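Local coordinates for protein glucokinase (Streptomyces griseus, PDB 3VGM) that probably catalyses the ATP-dependent phosphorylation of D-glucose to D-glucose 6-phosphate, as a zinc-containing kinase of the ROK family, at residues T12-G17 / D42-A47; G63-V68 / F77-D82; D70-V75 / P99-N104; A106-W111 / V304-L309; G136-G141 / V151-G156. All coordinates share one frame; numbering follows the deposited sequence.

Contact 1 of 5, residues T12-G17 / D42-A47; sequences TKIAAG and DAICAA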
# COMPACT_ATOMS: atom_id res chain seq x y z
N THR A 12 5.52 -26.53 -20.08
CA THR A 12 4.84 -27.70 -20.70
C THR A 12 5.65 -28.34 -21.84
O THR A 12 5.73 -29.58 -21.97
CB THR A 12 3.46 -27.27 -21.23
OG1 THR A 12 2.61 -26.96 -20.12
CG2 THR A 12 2.81 -28.38 -22.05
N LYS A 13 6.28 -27.48 -22.64
CA LYS A 13 7.09 -27.94 -23.76
C LYS A 13 8.47 -27.27 -23.80
O LYS A 13 8.65 -26.15 -23.32
CB LYS A 13 6.34 -27.72 -25.07
CG LYS A 13 5.93 -26.30 -25.34
CD LYS A 13 5.41 -26.11 -26.77
CE LYS A 13 5.75 -24.69 -27.25
NZ LYS A 13 5.18 -24.31 -28.59
N ILE A 14 9.44 -28.01 -24.34
CA ILE A 14 10.77 -27.52 -24.66
C ILE A 14 10.85 -27.52 -26.19
O ILE A 14 10.61 -28.56 -26.84
CB ILE A 14 11.86 -28.44 -24.05
CG1 ILE A 14 11.78 -28.40 -22.51
CG2 ILE A 14 13.25 -28.06 -24.57
CD1 ILE A 14 12.57 -29.53 -21.81
N ALA A 15 11.13 -26.36 -26.76
CA ALA A 15 11.22 -26.24 -28.23
C ALA A 15 12.64 -25.85 -28.62
O ALA A 15 13.25 -24.98 -27.97
CB ALA A 15 10.24 -25.19 -28.73
N ALA A 16 13.17 -26.50 -29.66
CA ALA A 16 14.46 -26.10 -30.20
C ALA A 16 14.25 -25.78 -31.68
O ALA A 16 13.41 -26.42 -32.33
CB ALA A 16 15.50 -27.21 -30.03
N GLY A 17 14.96 -24.79 -32.18
CA GLY A 17 14.82 -24.39 -33.57
C GLY A 17 16.17 -23.97 -34.15
O GLY A 17 16.98 -23.35 -33.46
N ASP A 42 18.13 -34.27 -20.62
CA ASP A 42 17.99 -35.21 -21.73
C ASP A 42 17.03 -34.65 -22.76
O ASP A 42 17.26 -34.79 -23.96
CB ASP A 42 17.41 -36.56 -21.29
CG ASP A 42 18.34 -37.34 -20.40
OD1 ASP A 42 19.49 -37.60 -20.81
OD2 ASP A 42 17.90 -37.72 -19.30
N ALA A 43 15.95 -34.04 -22.28
CA ALA A 43 14.92 -33.50 -23.15
C ALA A 43 15.47 -32.35 -24.01
O ALA A 43 15.20 -32.29 -25.20
CB ALA A 43 13.70 -33.05 -22.36
N ILE A 44 16.24 -31.45 -23.39
CA ILE A 44 16.93 -30.39 -24.15
C ILE A 44 17.78 -31.02 -25.26
O ILE A 44 17.74 -30.57 -26.42
CB ILE A 44 17.82 -29.51 -23.23
CG1 ILE A 44 16.97 -28.62 -22.34
CG2 ILE A 44 18.81 -28.67 -24.06
CD1 ILE A 44 17.76 -27.99 -21.17
N CYS A 45 18.52 -32.08 -24.93
CA CYS A 45 19.37 -32.72 -25.93
C CYS A 45 18.58 -33.39 -27.07
O CYS A 45 19.02 -33.36 -28.23
CB CYS A 45 20.36 -33.67 -25.26
SG CYS A 45 21.48 -32.72 -24.17
N ALA A 46 17.43 -33.98 -26.73
CA ALA A 46 16.58 -34.59 -27.74
C ALA A 46 15.97 -33.51 -28.64
O ALA A 46 15.88 -33.71 -29.86
CB ALA A 46 15.48 -35.46 -27.11
N ALA A 47 15.56 -32.39 -28.05
CA ALA A 47 14.99 -31.28 -28.83
C ALA A 47 16.03 -30.73 -29.81
O ALA A 47 15.73 -30.53 -30.99
CB ALA A 47 14.46 -30.15 -27.89
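I14 makes the widest contact of strand 13-17 with helix 42-47, its methyl groups lying over the alanines A43 and A47. Its CG1 branch stands beside the backbone N (chi1 -64°) and runs on nearly extended to CD1, which ends 3.7 Å from A43 CB. The other branch, CG2, lies 4.1 Å from A47 CB, one turn further on, and 4.4 Å from I44 CG1. A single isoleucine thus spans one helical turn, from A43 to A47, two residues also joined by the backbone bond from A47 N to A43 O. The side chain of A15 points away from the helix, and A16 takes up the contact again. Its CB sits 3.8 Å from A47 CB and 3.5 Å from A47 O, and here the two backbones come close, the CA atoms of A16 and A47 being 5.4 Å apart. With small side chains, three of them alanines, at the interface, the short strand and helix axes approach to 8.0 Å and run at 36° to each other. The contact is wholly apolar across the two segments. V7 of strand 3-9 and V31 of strand 25-32 extend the same layer, I14 touching both and A43 and A47 touching V31, while I44 reaches on to I9 and L88. A helix laid on one face of a five-stranded mixed sheet of order 3-2-1-4-5 is the arrangement of the ribonuclease H-like half-domain of the actin-like ATPase fold, to which ROK kinases belong.

Contact 2 of 5, residues G63-V68 / F77-D82; sequences GAAGYV and FAPNID. With BGC (beta-D-glucopyranose), chain B.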
# COMPACT_ATOMS: atom_id res chain seq x y z
N GLY A 63 17.49 -20.53 -23.49
CA GLY A 63 16.81 -19.52 -22.64
C GLY A 63 16.11 -20.26 -21.51
O GLY A 63 15.35 -21.23 -21.76
N ALA A 64 16.36 -19.82 -20.28
CA ALA A 64 15.77 -20.45 -19.09
C ALA A 64 15.17 -19.39 -18.17
O ALA A 64 15.82 -18.37 -17.92
CB ALA A 64 16.84 -21.21 -18.33
N ALA A 65 13.96 -19.63 -17.66
CA ALA A 65 13.39 -18.74 -16.61
C ALA A 65 14.28 -18.83 -15.36
O ALA A 65 14.74 -19.92 -15.00
CB ALA A 65 11.93 -19.13 -16.27
N GLY A 66 14.54 -17.71 -14.71
CA GLY A 66 15.32 -17.73 -13.47
C GLY A 66 16.59 -16.93 -13.62
O GLY A 66 16.79 -16.23 -14.63
N TYR A 67 17.45 -17.01 -12.61
CA TYR A 67 18.60 -16.11 -12.53
C TYR A 67 19.76 -16.86 -13.14
O TYR A 67 20.13 -17.95 -12.67
CB TYR A 67 18.90 -15.70 -11.07
CG TYR A 67 17.67 -15.49 -10.22
CD1 TYR A 67 16.55 -14.81 -10.72
CD2 TYR A 67 17.62 -15.99 -8.91
CE1 TYR A 67 15.40 -14.65 -9.95
CE2 TYR A 67 16.48 -15.82 -8.12
CZ TYR A 67 15.37 -15.16 -8.65
OH TYR A 67 14.22 -15.03 -7.91
N VAL A 68 20.33 -16.31 -14.20
CA VAL A 68 21.44 -16.95 -14.92
C VAL A 68 22.68 -16.11 -14.63
O VAL A 68 22.59 -14.89 -14.59
CB VAL A 68 21.14 -16.98 -16.43
CG1 VAL A 68 22.34 -17.53 -17.22
CG2 VAL A 68 19.91 -17.87 -16.68
N PHE A 77 19.16 -20.10 -10.00
CA PHE A 77 17.87 -20.44 -9.42
C PHE A 77 16.85 -20.43 -10.55
O PHE A 77 16.81 -19.49 -11.32
CB PHE A 77 17.47 -19.40 -8.36
CG PHE A 77 16.04 -19.53 -7.86
CD1 PHE A 77 15.74 -20.31 -6.75
CD2 PHE A 77 15.00 -18.82 -8.48
CE1 PHE A 77 14.42 -20.42 -6.28
CE2 PHE A 77 13.68 -18.92 -8.02
CZ PHE A 77 13.38 -19.72 -6.92
N ALA A 78 16.02 -21.46 -10.62
CA ALA A 78 14.87 -21.45 -11.55
C ALA A 78 13.56 -21.55 -10.76
O ALA A 78 13.45 -22.37 -9.84
CB ALA A 78 14.99 -22.61 -12.54
N PRO A 79 12.54 -20.76 -11.13
CA PRO A 79 11.30 -20.74 -10.35
C PRO A 79 10.43 -22.01 -10.50
O PRO A 79 9.64 -22.29 -9.61
CB PRO A 79 10.55 -19.51 -10.88
CG PRO A 79 11.08 -19.32 -12.27
CD PRO A 79 12.53 -19.76 -12.22
N ASN A 80 10.63 -22.76 -11.58
CA ASN A 80 9.79 -23.94 -11.88
C ASN A 80 10.55 -25.24 -12.08
O ASN A 80 9.95 -26.28 -12.42
CB ASN A 80 8.89 -23.66 -13.09
CG ASN A 80 7.97 -22.49 -12.85
OD1 ASN A 80 7.27 -22.43 -11.83
ND2 ASN A 80 8.00 -21.53 -13.76
N ILE A 81 11.86 -25.19 -11.92
CA ILE A 81 12.71 -26.38 -12.04
C ILE A 81 13.60 -26.43 -10.81
O ILE A 81 14.04 -25.39 -10.32
CB ILE A 81 13.58 -26.33 -13.32
CG1 ILE A 81 12.70 -26.15 -14.57
CG2 ILE A 81 14.46 -27.58 -13.44
CD1 ILE A 81 13.44 -25.74 -15.85
N ASP A 82 13.85 -27.63 -10.30
CA ASP A 82 14.72 -27.76 -9.13
C ASP A 82 16.18 -27.65 -9.57
O ASP A 82 16.97 -28.62 -9.51
CB ASP A 82 14.44 -29.08 -8.37
CG ASP A 82 15.14 -29.14 -7.02
OD1 ASP A 82 15.44 -30.27 -6.57
OD2 ASP A 82 15.40 -28.07 -6.41
C2 BGC B . 11.63 -15.08 -13.34
C3 BGC B . 12.40 -14.52 -14.54
C4 BGC B . 11.73 -14.88 -15.87
C5 BGC B . 10.22 -14.60 -15.83
C6 BGC B . 9.51 -15.06 -17.11
C1 BGC B . 10.16 -14.66 -13.51
O1 BGC B . 9.39 -15.15 -12.46
O2 BGC B . 12.16 -14.58 -12.12
O3 BGC B . 13.75 -14.93 -14.52
O4 BGC B . 12.34 -14.14 -16.93
O5 BGC B . 9.66 -15.27 -14.70
O6 BGC B . 9.69 -16.47 -17.25
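Y67 and F77 lie side by side and point the same way, their rings at 20° to each other but slid apart so that they barely overlap. The touching is done by Y67 CE2, 3.4 Å from F77 CD2. The two side chains leave the backbone differently: Y67 CG stands beside its own N, at a chi1 of -37° well short of the usual staggered value, whereas F77 CG is anti to the backbone N (chi1 170°). Beneath them Y67 N donates to F77 O over 2.9 Å, an antiparallel hydrogen-bonded pair, and the same carbonyl oxygen lies over one face of the tyrosine ring. F77 O also receives a CA-H...O contact of 3.2 Å from G66 CA. A side chain on G66 would collide with this oxygen and with A78. Next to the glycine, A65 CB rests 4.1 Å from P79 CG. This turn borders the glucose site: G66 N donates to glucose O3 over 2.9 Å, and A65 CB lies 3.6 Å from glucose O6. The Y67 ring continues towards C169, a zinc ligand. F77 stacks on W286 of the second subunit, whose I282 also packs against Y67. The contact sits where strand 57-64 gives way to the small antiparallel pair 67-68 and 75-77, with the loop beyond F77 carrying I81 onto A37 and I40 of helix 37-52.

Contact 3 of 5, residues D70-V75 / P99-N104; sequences DKRATV and PVVVEN. With K (potassium ion), chain D; BGC (beta-D-glucopyranose), chain B.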
# COMPACT_ATOMS: atom_id res chain seq x y z
N ASP A 70 26.65 -14.39 -14.93
CA ASP A 70 27.23 -13.52 -15.95
C ASP A 70 28.16 -14.28 -16.90
O ASP A 70 28.49 -13.78 -17.98
CB ASP A 70 28.01 -12.38 -15.28
CG ASP A 70 29.07 -12.88 -14.33
OD1 ASP A 70 28.75 -13.53 -13.31
OD2 ASP A 70 30.26 -12.62 -14.60
N LYS A 71 28.57 -15.48 -16.49
CA LYS A 71 29.32 -16.35 -17.42
C LYS A 71 28.39 -17.06 -18.44
O LYS A 71 28.86 -17.80 -19.33
CB LYS A 71 30.13 -17.39 -16.65
CG LYS A 71 31.15 -16.78 -15.69
CD LYS A 71 31.93 -17.89 -14.98
CE LYS A 71 32.87 -17.28 -13.95
NZ LYS A 71 33.55 -18.34 -13.17
N ARG A 72 27.08 -16.84 -18.30
CA ARG A 72 26.07 -17.43 -19.23
C ARG A 72 26.24 -18.94 -19.30
O ARG A 72 26.32 -19.54 -20.39
CB ARG A 72 26.18 -16.79 -20.62
CG ARG A 72 26.14 -15.26 -20.58
CD ARG A 72 26.96 -14.68 -21.73
NE ARG A 72 26.21 -14.77 -22.97
CZ ARG A 72 26.74 -14.79 -24.19
NH1 ARG A 72 25.94 -14.85 -25.25
NH2 ARG A 72 28.06 -14.77 -24.37
N ALA A 73 26.27 -19.55 -18.12
CA ALA A 73 26.67 -20.95 -17.98
C ALA A 73 25.86 -21.69 -16.94
O ALA A 73 25.63 -22.89 -17.07
CB ALA A 73 28.18 -21.03 -17.63
N THR A 74 25.44 -20.98 -15.89
CA THR A 74 24.88 -21.61 -14.71
C THR A 74 23.52 -21.00 -14.42
O THR A 74 23.36 -19.77 -14.46
CB THR A 74 25.83 -21.43 -13.49
OG1 THR A 74 27.08 -22.08 -13.77
CG2 THR A 74 25.24 -22.00 -12.23
N VAL A 75 22.53 -21.85 -14.17
CA VAL A 75 21.25 -21.35 -13.69
C VAL A 75 21.35 -21.34 -12.17
O VAL A 75 21.43 -22.39 -11.51
CB VAL A 75 20.03 -22.22 -14.13
CG1 VAL A 75 18.75 -21.65 -13.53
CG2 VAL A 75 19.91 -22.30 -15.69
N PRO A 99 29.46 -25.58 -28.86
CA PRO A 99 29.43 -24.53 -27.84
C PRO A 99 27.99 -24.20 -27.43
O PRO A 99 27.09 -24.16 -28.28
CB PRO A 99 30.05 -23.32 -28.55
CG PRO A 99 30.76 -23.87 -29.74
CD PRO A 99 30.07 -25.14 -30.13
N VAL A 100 27.80 -23.94 -26.14
CA VAL A 100 26.48 -23.63 -25.58
C VAL A 100 26.56 -22.33 -24.79
O VAL A 100 27.55 -22.09 -24.07
CB VAL A 100 25.97 -24.77 -24.66
CG1 VAL A 100 24.72 -24.35 -23.89
CG2 VAL A 100 25.71 -26.05 -25.48
N VAL A 101 25.54 -21.47 -24.94
CA VAL A 101 25.37 -20.35 -24.03
C VAL A 101 24.01 -20.50 -23.35
O VAL A 101 23.04 -20.94 -23.98
CB VAL A 101 25.52 -18.94 -24.73
CG1 VAL A 101 26.87 -18.82 -25.50
CG2 VAL A 101 24.35 -18.64 -25.67
N VAL A 102 23.95 -20.15 -22.07
CA VAL A 102 22.71 -20.16 -21.30
C VAL A 102 22.37 -18.70 -20.98
O VAL A 102 23.23 -17.94 -20.51
CB VAL A 102 22.84 -21.02 -19.99
CG1 VAL A 102 21.57 -20.96 -19.15
CG2 VAL A 102 23.17 -22.48 -20.35
N GLU A 103 21.14 -18.29 -21.26
CA GLU A 103 20.70 -16.91 -21.04
C GLU A 103 19.39 -16.95 -20.29
O GLU A 103 18.60 -17.90 -20.45
CB GLU A 103 20.46 -16.19 -22.38
CG GLU A 103 21.70 -16.13 -23.24
CD GLU A 103 22.61 -14.93 -22.92
OE1 GLU A 103 22.39 -14.22 -21.89
OE2 GLU A 103 23.55 -14.69 -23.70
N ASN A 104 19.11 -15.91 -19.49
CA ASN A 104 17.76 -15.76 -18.97
C ASN A 104 16.73 -15.69 -20.13
O ASN A 104 17.01 -15.10 -21.17
CB ASN A 104 17.68 -14.52 -18.07
CG ASN A 104 16.25 -14.12 -17.77
OD1 ASN A 104 15.69 -13.26 -18.46
ND2 ASN A 104 15.67 -14.71 -16.73
K K D . 15.81 -10.72 -17.45
C2 BGC B . 11.63 -15.08 -13.34
C3 BGC B . 12.40 -14.52 -14.54
C4 BGC B . 11.73 -14.88 -15.87
C5 BGC B . 10.22 -14.60 -15.83
C6 BGC B . 9.51 -15.06 -17.11
C1 BGC B . 10.16 -14.66 -13.51
O1 BGC B . 9.39 -15.15 -12.46
O2 BGC B . 12.16 -14.58 -12.12
O3 BGC B . 13.75 -14.93 -14.52
O4 BGC B . 12.34 -14.14 -16.93
O5 BGC B . 9.66 -15.27 -14.70
O6 BGC B . 9.69 -16.47 -17.25
O HOH W 1 13.33 -11.56 -16.56
O HOH W 2 17.24 -11.93 -15.35
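R72 and E103 form a salt bridge in which two nitrogens of the guanidinium, NE and NH1, hold one carboxylate oxygen from the side: R72 NE is 2.8 Å and R72 NH1 2.9 Å from E103 OE2. The oxygen lies in the guanidinium plane, but the two flat groups are turned 51° apart, so that NE comes from above the carboxylate while NH1 meets it nearly end-on. Bends at chi2 and at chi3 (78°) fold the arginine into this position alongside the glutamate. E103 OE1 has a second cationic partner in R146.

Among backbone groups, V102 N donates to R72 O over 3.0 Å. Strand 100-104 is one of the two edge strands of the N-terminal sheet of this actin-like ATPase fold; V101 pairs with strand 57-64 on its inner side, and loop 70-75 takes the outward N-H of V102.

The apolar part is light. V101 CG1 covers one face of the R72 guanidinium towards its rim, and V75 CG2 crosses V102 CG1 at about a right angle, 4.1 Å away.

At the strand's end N104 holds ligands. Its OD1 binds potassium at 2.7 Å and weakly caps A106 N at the start of helix 105-116, while ND2 makes weak bonds to glucose O3, at 2.9 Å, and to glucose O4, and is hydrogen-bonded to G66 O.

Contact 4 of 5, residues A106-W111 / V304-L309; sequences ANAAAW and VGAADL. With K (potassium ion), chain D.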
# COMPACT_ATOMS: atom_id res chain seq x y z
N ALA A 106 13.86 -14.12 -20.65
CA ALA A 106 13.34 -12.82 -21.07
C ALA A 106 14.45 -11.93 -21.64
O ALA A 106 14.19 -11.09 -22.50
CB ALA A 106 12.58 -12.13 -19.93
N ASN A 107 15.68 -12.13 -21.17
CA ASN A 107 16.84 -11.51 -21.84
C ASN A 107 16.91 -11.97 -23.29
O ASN A 107 17.10 -11.15 -24.22
CB ASN A 107 18.18 -11.87 -21.16
CG ASN A 107 18.43 -11.10 -19.86
OD1 ASN A 107 17.67 -10.20 -19.49
ND2 ASN A 107 19.50 -11.47 -19.17
N ALA A 108 16.81 -13.29 -23.49
CA ALA A 108 16.82 -13.84 -24.84
C ALA A 108 15.68 -13.27 -25.70
O ALA A 108 15.92 -12.87 -26.85
CB ALA A 108 16.73 -15.38 -24.79
N ALA A 109 14.46 -13.25 -25.16
CA ALA A 109 13.32 -12.67 -25.89
C ALA A 109 13.54 -11.19 -26.22
O ALA A 109 13.19 -10.73 -27.31
CB ALA A 109 11.97 -12.88 -25.14
N ALA A 110 14.13 -10.44 -25.27
CA ALA A 110 14.41 -9.03 -25.48
C ALA A 110 15.39 -8.87 -26.63
O ALA A 110 15.22 -8.02 -27.49
CB ALA A 110 14.96 -8.37 -24.17
N TRP A 111 16.45 -9.68 -26.63
CA TRP A 111 17.44 -9.59 -27.70
C TRP A 111 16.78 -9.96 -29.05
O TRP A 111 17.03 -9.31 -30.07
CB TRP A 111 18.63 -10.51 -27.41
CG TRP A 111 19.70 -10.42 -28.43
CD1 TRP A 111 20.04 -11.36 -29.39
CD2 TRP A 111 20.57 -9.30 -28.64
NE1 TRP A 111 21.09 -10.90 -30.15
CE2 TRP A 111 21.41 -9.62 -29.73
CE3 TRP A 111 20.70 -8.05 -28.01
CZ2 TRP A 111 22.40 -8.75 -30.19
CZ3 TRP A 111 21.68 -7.17 -28.48
CH2 TRP A 111 22.52 -7.52 -29.56
N VAL A 304 14.53 -17.41 -31.03
CA VAL A 304 15.33 -16.63 -31.97
C VAL A 304 16.45 -15.86 -31.24
O VAL A 304 17.61 -15.87 -31.67
CB VAL A 304 14.41 -15.64 -32.75
CG1 VAL A 304 15.20 -14.64 -33.48
CG2 VAL A 304 13.55 -16.46 -33.79
N GLY A 305 16.10 -15.21 -30.14
CA GLY A 305 17.08 -14.43 -29.39
C GLY A 305 18.18 -15.30 -28.81
O GLY A 305 19.36 -14.95 -28.89
N ALA A 306 17.80 -16.45 -28.21
CA ALA A 306 18.82 -17.35 -27.65
C ALA A 306 19.74 -17.90 -28.74
O ALA A 306 20.96 -18.01 -28.51
CB ALA A 306 18.14 -18.52 -26.90
N ALA A 307 19.18 -18.24 -29.90
CA ALA A 307 20.03 -18.67 -31.01
C ALA A 307 21.02 -17.58 -31.41
O ALA A 307 22.21 -17.86 -31.68
CB ALA A 307 19.18 -19.13 -32.25
N ASP A 308 20.56 -16.33 -31.45
CA ASP A 308 21.45 -15.27 -31.92
C ASP A 308 22.51 -14.94 -30.86
O ASP A 308 23.66 -14.65 -31.20
CB ASP A 308 20.67 -14.02 -32.36
CG ASP A 308 21.54 -13.09 -33.20
OD1 ASP A 308 21.96 -13.52 -34.30
OD2 ASP A 308 21.84 -11.96 -32.74
N LEU A 309 22.13 -15.00 -29.59
CA LEU A 309 23.08 -14.76 -28.50
C LEU A 309 24.19 -15.81 -28.51
O LEU A 309 25.33 -15.50 -28.17
CB LEU A 309 22.38 -14.72 -27.14
CG LEU A 309 21.57 -13.42 -26.96
CD1 LEU A 309 20.65 -13.54 -25.75
CD2 LEU A 309 22.49 -12.16 -26.85
K K D . 15.81 -10.72 -17.45
O HOH W 1 13.33 -11.56 -16.56
O HOH W 2 17.24 -11.93 -15.35
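A nearly perpendicular helix crossing, 87° with the short axes 7.1 Å apart, sets A108 of helix 105-116 against G305 of the last helix, 301-309, and brings the C-terminal end of the chain back onto the N-terminal half of this actin-like kinase. The crossing point is close because of the glycine: G305 CA approaches A108 O to 3.2 Å in a nearly straight CA-H...O contact, and a CB there would run into that oxygen. Beside it A108 CB packs on A306 CB at 4.0 Å.

The main side-chain contact is made by W111. With its CG anti to the backbone N (chi1 -177°), the indole is carried out over the C-terminal helix, where NE1 donates to D308 OD2 over 2.9 Å. The carboxylate is nearly coplanar with the ring and uses the lone pair of OD2 that faces away from OD1. From over one face, L309 CD2 lies 3.6 Å from the centre of the five-membered ring, close to its normal, a CH-pi contact, while L309 CG is 3.5 Å from W111 CD1. A phenylalanine in place of W111 lacks the indole N-H, and the D308 carboxylate would probably be freer to turn, with R115 as the remaining partner of OD2.

L144 of strand 143-144 covers both W111 and L309. Near the start of the first segment, N107 OD1 binds the potassium ion at 2.8 Å.

Contact 5 of 5, residues G136-G141 / V151-G156; sequences GGIIIG and VAAEFG. With K (potassium ion), chain D; BGC (beta-D-glucopyranose), chain B.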
# COMPACT_ATOMS: atom_id res chain seq x y z
N GLY A 136 11.81 -9.39 -18.27
CA GLY A 136 12.16 -8.38 -19.27
C GLY A 136 13.63 -8.43 -19.60
O GLY A 136 14.35 -9.32 -19.14
N GLY A 137 14.06 -7.48 -20.41
CA GLY A 137 15.45 -7.37 -20.81
C GLY A 137 15.79 -5.91 -21.08
O GLY A 137 14.91 -5.10 -21.43
N ILE A 138 17.06 -5.59 -20.91
CA ILE A 138 17.57 -4.25 -21.08
C ILE A 138 18.53 -4.19 -22.24
O ILE A 138 19.55 -4.90 -22.25
CB ILE A 138 18.35 -3.83 -19.79
CG1 ILE A 138 17.41 -3.81 -18.58
CG2 ILE A 138 19.09 -2.49 -19.98
CD1 ILE A 138 18.17 -3.96 -17.23
N ILE A 139 18.24 -3.30 -23.19
CA ILE A 139 19.21 -2.94 -24.23
C ILE A 139 19.62 -1.49 -24.03
O ILE A 139 18.76 -0.58 -24.04
CB ILE A 139 18.60 -3.07 -25.66
CG1 ILE A 139 17.92 -4.42 -25.86
CG2 ILE A 139 19.67 -2.72 -26.75
CD1 ILE A 139 18.81 -5.63 -25.79
N ILE A 140 20.92 -1.28 -23.83
CA ILE A 140 21.47 0.07 -23.67
C ILE A 140 22.69 0.16 -24.55
O ILE A 140 23.54 -0.73 -24.54
CB ILE A 140 21.86 0.36 -22.20
CG1 ILE A 140 20.61 0.57 -21.32
CG2 ILE A 140 22.77 1.67 -22.08
CD1 ILE A 140 20.94 0.66 -19.84
N GLY A 141 22.76 1.23 -25.35
CA GLY A 141 23.82 1.39 -26.35
C GLY A 141 24.00 0.17 -27.23
O GLY A 141 25.14 -0.29 -27.45
N VAL A 151 22.25 -11.11 -13.34
CA VAL A 151 20.85 -11.15 -12.85
C VAL A 151 20.08 -9.83 -12.97
O VAL A 151 19.08 -9.60 -12.24
CB VAL A 151 20.79 -11.67 -11.36
CG1 VAL A 151 19.36 -11.99 -10.95
CG2 VAL A 151 21.66 -12.92 -11.20
N ALA A 152 20.48 -8.98 -13.92
CA ALA A 152 19.74 -7.73 -14.16
C ALA A 152 18.38 -8.04 -14.79
O ALA A 152 18.15 -9.17 -15.26
CB ALA A 152 20.54 -6.81 -15.09
N ALA A 153 17.52 -7.02 -14.83
CA ALA A 153 16.21 -7.10 -15.49
C ALA A 153 15.36 -8.23 -14.91
O ALA A 153 14.59 -8.89 -15.65
CB ALA A 153 16.36 -7.23 -17.05
N GLU A 154 15.46 -8.46 -13.59
CA GLU A 154 14.41 -9.23 -12.92
C GLU A 154 13.21 -8.31 -12.60
O GLU A 154 12.85 -8.10 -11.42
CB GLU A 154 14.94 -9.94 -11.66
CG GLU A 154 15.72 -11.25 -12.05
CD GLU A 154 14.81 -12.29 -12.73
OE1 GLU A 154 13.62 -12.41 -12.34
OE2 GLU A 154 15.28 -13.01 -13.64
N PHE A 155 12.62 -7.76 -13.65
CA PHE A 155 11.49 -6.82 -13.51
C PHE A 155 10.31 -7.40 -12.74
O PHE A 155 9.59 -6.66 -12.09
CB PHE A 155 10.99 -6.41 -14.90
CG PHE A 155 12.01 -5.66 -15.72
CD1 PHE A 155 12.86 -4.75 -15.14
CD2 PHE A 155 12.11 -5.85 -17.07
CE1 PHE A 155 13.81 -4.03 -15.91
CE2 PHE A 155 13.06 -5.12 -17.86
CZ PHE A 155 13.90 -4.22 -17.26
N GLY A 156 10.09 -8.70 -12.86
CA GLY A 156 8.97 -9.32 -12.18
C GLY A 156 9.05 -9.21 -10.68
O GLY A 156 8.03 -9.32 -10.01
K K D . 15.81 -10.72 -17.45
C2 BGC B . 11.63 -15.08 -13.34
C3 BGC B . 12.40 -14.52 -14.54
C4 BGC B . 11.73 -14.88 -15.87
C5 BGC B . 10.22 -14.60 -15.83
C6 BGC B . 9.51 -15.06 -17.11
C1 BGC B . 10.16 -14.66 -13.51
O1 BGC B . 9.39 -15.15 -12.46
O2 BGC B . 12.16 -14.58 -12.12
O3 BGC B . 13.75 -14.93 -14.52
O4 BGC B . 12.34 -14.14 -16.93
O5 BGC B . 9.66 -15.27 -14.70
O6 BGC B . 9.69 -16.47 -17.25
O HOH W 1 13.33 -11.56 -16.56
O HOH W 2 17.24 -11.93 -15.35
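The carbonyl oxygens of G136 and A153 converge on one potassium ion, G136 O at 2.6 Å and A153 O at 2.9 Å, so that strand and loop are joined through the metal. N104, N107 and two waters complete six ligands. A153 has a positive phi (58°) in the bend that presents its oxygen to the metal.

Among polar groups, one of these waters accepts from G136 N and is hydrogen-bonded to glucose O4, tying metal to sugar. E154 holds the sugar directly: glucose O2 donates to E154 OE1 and glucose O3 to E154 OE2, each over 2.6 Å, the two carboxylate oxygens gripping neighbouring hydroxyls. An alanine in place of E154 lacks both acceptors, and glucose would probably be held less firmly in orientation, with O2 and O3 each short of a partner. E154 is also the centre of an inverse gamma turn, closed by a weak bond from F155 N to A153 O.

The apolar contacts are made by F155 and I138. F155 CD2 touches G136 CA at 3.4 Å, and a CB on G136 would run into this ring atom. I138 CG1 meets F155 CZ at 3.8 Å, and I138 CD1 lies 3.7 Å from A153 CB.

L250 of the second subunit packs on I138, A152 and F155. Within its own chain F155 fills the layer between strand 125-130, where it meets I126 and I128, and helix 227-251, where it meets L247 and F251.

Overall arrangement
Contacts 2 to 5 gather round one sugar and metal site. Contacts 2, 3 and 5 touch glucose, and contacts 3, 4 and 5 share the potassium ion and its two waters. Contacts 2 and 3 alternate along the chain and join through neighbouring strands, A64 N lying 3.0 Å from E103 O. Contacts 3 and 4 follow each other through strand 100-104 and helix 105-116 and meet where E103 OE2 lies 3.6 Å from L309 CB; the helix continues to contact 5, A110 CB lying 3.5 Å from G137 CA. Contact 1 stands apart: the side chain of I14 is about 13 Å from the bound glucose. The nearest atoms of contacts 1 and 5 are about 17 Å apart.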